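Local coordinates for DHHA1 domain protein (Clostridium perfringens, PDB 3KEW) that binds a zinc ion and is probably related to alanyl-tRNA synthetases, sharing the second additional domain of threonyl- and alanyl-tRNA synthetases, at residues I53-L59 / H70-P76. Numbering follows the deposited sequence.
Sequences IDGIKVL and HVLEKEP
V58 and L72 face each other as an antiparallel non-hydrogen-bonded pair, their CA atoms 4.8 Å apart, while the axes of strands 56-59 and 70-72 make an angle of 128° between their N-to-C directions. Bonds bracket this pair: L59 N to V71 O, 2.8 Å and nearly linear at 179°, and a weak one from E73 N to K57 O. Past L72 the chain leaves the strand, yet residues 73-76 continue to run by I56. Upstream, a type I' turn from I53 to I56, closed by reciprocal backbone bonds, reverses the chain and brings I53 to the same apolar cluster as V58 and L72. There L72 CD2 touches both V58 CG2 (3.8 Å) and I53 CB. I53 CD1 reaches H70 CD2 at 3.7 Å, obliquely to the ring, whereas V58 CG1 lies at the ring's edge; the imidazole is fixed further by a hydrogen bond between H70 NE2 and T37 OG1. I56 divides its branches: with CG2 anti to the backbone N, that methyl meets K74 N and CB, and CD1 reaches P76 CA at 3.9 Å. On the other side of the strands, L59 CD1 packs on E73 CB (3.6 Å), the two side chains roughly perpendicular. The E73 carboxylate rests beside the aliphatic part of K57, OE1 lying 3.4 Å from CG; K57 NZ remains 4.2 Å from OE1, beyond a salt bridge, and a water bound by OE1 makes a weak link to K57 N. Together these contacts hold the two strands of the beta hairpin 56-64/67-72 together at its open end, with strands 29-34 and 51-53 as its outer neighbours, within a closed six-stranded antiparallel beta barrel.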
# COMPACT_ATOMS: atom_id res chain seq x y z
N ILE A 53 6.74 20.07 -2.08
CA ILE A 53 6.14 20.76 -3.23
C ILE A 53 6.79 22.14 -3.30
O ILE A 53 6.63 22.95 -2.38
CB ILE A 53 4.60 20.87 -3.10
CG1 ILE A 53 3.95 19.50 -3.36
CG2 ILE A 53 4.04 21.94 -4.07
CD1 ILE A 53 2.51 19.39 -2.93
N ASP A 54 7.54 22.38 -4.38
CA ASP A 54 8.31 23.62 -4.60
C ASP A 54 9.23 23.95 -3.41
O ASP A 54 9.32 25.10 -2.96
CB ASP A 54 7.37 24.80 -4.94
CG ASP A 54 8.12 26.03 -5.42
OD1 ASP A 54 8.99 25.91 -6.31
OD2 ASP A 54 7.84 27.13 -4.89
N GLY A 55 9.88 22.92 -2.87
CA GLY A 55 10.78 23.07 -1.72
C GLY A 55 10.08 23.28 -0.38
O GLY A 55 10.75 23.38 0.65
N ILE A 56 8.76 23.34 -0.39
CA ILE A 56 7.98 23.52 0.84
C ILE A 56 7.52 22.14 1.30
O ILE A 56 6.93 21.39 0.52
CB ILE A 56 6.74 24.43 0.63
CG1 ILE A 56 7.12 25.73 -0.10
CG2 ILE A 56 6.06 24.73 1.97
CD1 ILE A 56 5.94 26.42 -0.81
N LYS A 57 7.79 21.81 2.57
CA LYS A 57 7.49 20.46 3.05
C LYS A 57 6.01 20.15 3.22
O LYS A 57 5.25 20.91 3.82
CB LYS A 57 8.32 20.04 4.28
CG LYS A 57 8.70 21.13 5.26
CD LYS A 57 10.16 20.96 5.75
CE LYS A 57 10.37 19.71 6.62
NZ LYS A 57 9.84 19.86 8.01
N VAL A 58 5.62 19.02 2.63
CA VAL A 58 4.29 18.46 2.76
C VAL A 58 4.22 17.70 4.08
O VAL A 58 4.99 16.76 4.31
CB VAL A 58 3.96 17.51 1.57
CG1 VAL A 58 2.50 17.11 1.61
CG2 VAL A 58 4.30 18.16 0.23
N LEU A 59 3.30 18.12 4.95
CA LEU A 59 3.21 17.59 6.31
C LEU A 59 2.12 16.54 6.45
O LEU A 59 2.17 15.71 7.36
CB LEU A 59 2.91 18.71 7.30
CG LEU A 59 3.83 19.92 7.38
CD1 LEU A 59 3.23 20.89 8.39
CD2 LEU A 59 5.24 19.51 7.77
N HIS A 70 -2.97 18.60 0.03
CA HIS A 70 -1.62 18.60 0.57
C HIS A 70 -1.48 19.73 1.58
O HIS A 70 -1.71 20.89 1.26
CB HIS A 70 -0.60 18.77 -0.57
CG HIS A 70 -0.78 17.80 -1.70
ND1 HIS A 70 -1.86 17.83 -2.55
CD2 HIS A 70 -0.01 16.76 -2.11
CE1 HIS A 70 -1.76 16.85 -3.44
NE2 HIS A 70 -0.64 16.19 -3.19
N VAL A 71 -1.09 19.37 2.80
CA VAL A 71 -0.90 20.35 3.86
C VAL A 71 0.56 20.83 3.84
O VAL A 71 1.48 20.07 4.14
CB VAL A 71 -1.31 19.79 5.25
CG1 VAL A 71 -1.04 20.79 6.35
CG2 VAL A 71 -2.79 19.41 5.24
N LEU A 72 0.74 22.09 3.46
CA LEU A 72 2.07 22.68 3.35
C LEU A 72 2.37 23.54 4.57
O LEU A 72 1.48 24.24 5.06
CB LEU A 72 2.18 23.53 2.07
CG LEU A 72 1.93 22.91 0.69
CD1 LEU A 72 2.16 23.95 -0.39
CD2 LEU A 72 2.82 21.70 0.44
N GLU A 73 3.61 23.50 5.05
CA GLU A 73 3.96 24.27 6.26
C GLU A 73 4.19 25.76 5.99
O GLU A 73 4.09 26.58 6.91
CB GLU A 73 5.14 23.65 7.03
CG GLU A 73 6.53 24.01 6.56
CD GLU A 73 7.62 23.64 7.57
OE1 GLU A 73 8.81 23.86 7.27
OE2 GLU A 73 7.29 23.13 8.66
N LYS A 74 4.50 26.11 4.74
CA LYS A 74 4.71 27.51 4.36
C LYS A 74 3.79 27.93 3.21
O LYS A 74 3.19 27.09 2.54
CB LYS A 74 6.18 27.77 4.00
CG LYS A 74 7.11 27.73 5.21
CD LYS A 74 8.56 27.82 4.80
CE LYS A 74 9.45 27.73 6.03
NZ LYS A 74 10.89 27.99 5.72
N GLU A 75 3.67 29.24 3.02
CA GLU A 75 2.82 29.80 1.98
C GLU A 75 3.45 29.63 0.60
O GLU A 75 4.62 29.99 0.40
CB GLU A 75 2.53 31.27 2.25
CG GLU A 75 1.41 31.84 1.38
CD GLU A 75 1.10 33.29 1.68
OE1 GLU A 75 -0.09 33.66 1.62
OE2 GLU A 75 2.04 34.07 1.96
N PRO A 76 2.69 29.05 -0.35
CA PRO A 76 3.12 28.99 -1.75
C PRO A 76 3.25 30.39 -2.35
O PRO A 76 2.43 31.26 -2.06
CB PRO A 76 1.99 28.22 -2.44
CG PRO A 76 0.83 28.31 -1.52
CD PRO A 76 1.39 28.38 -0.15
O HOH W 1 8.94 24.38 4.41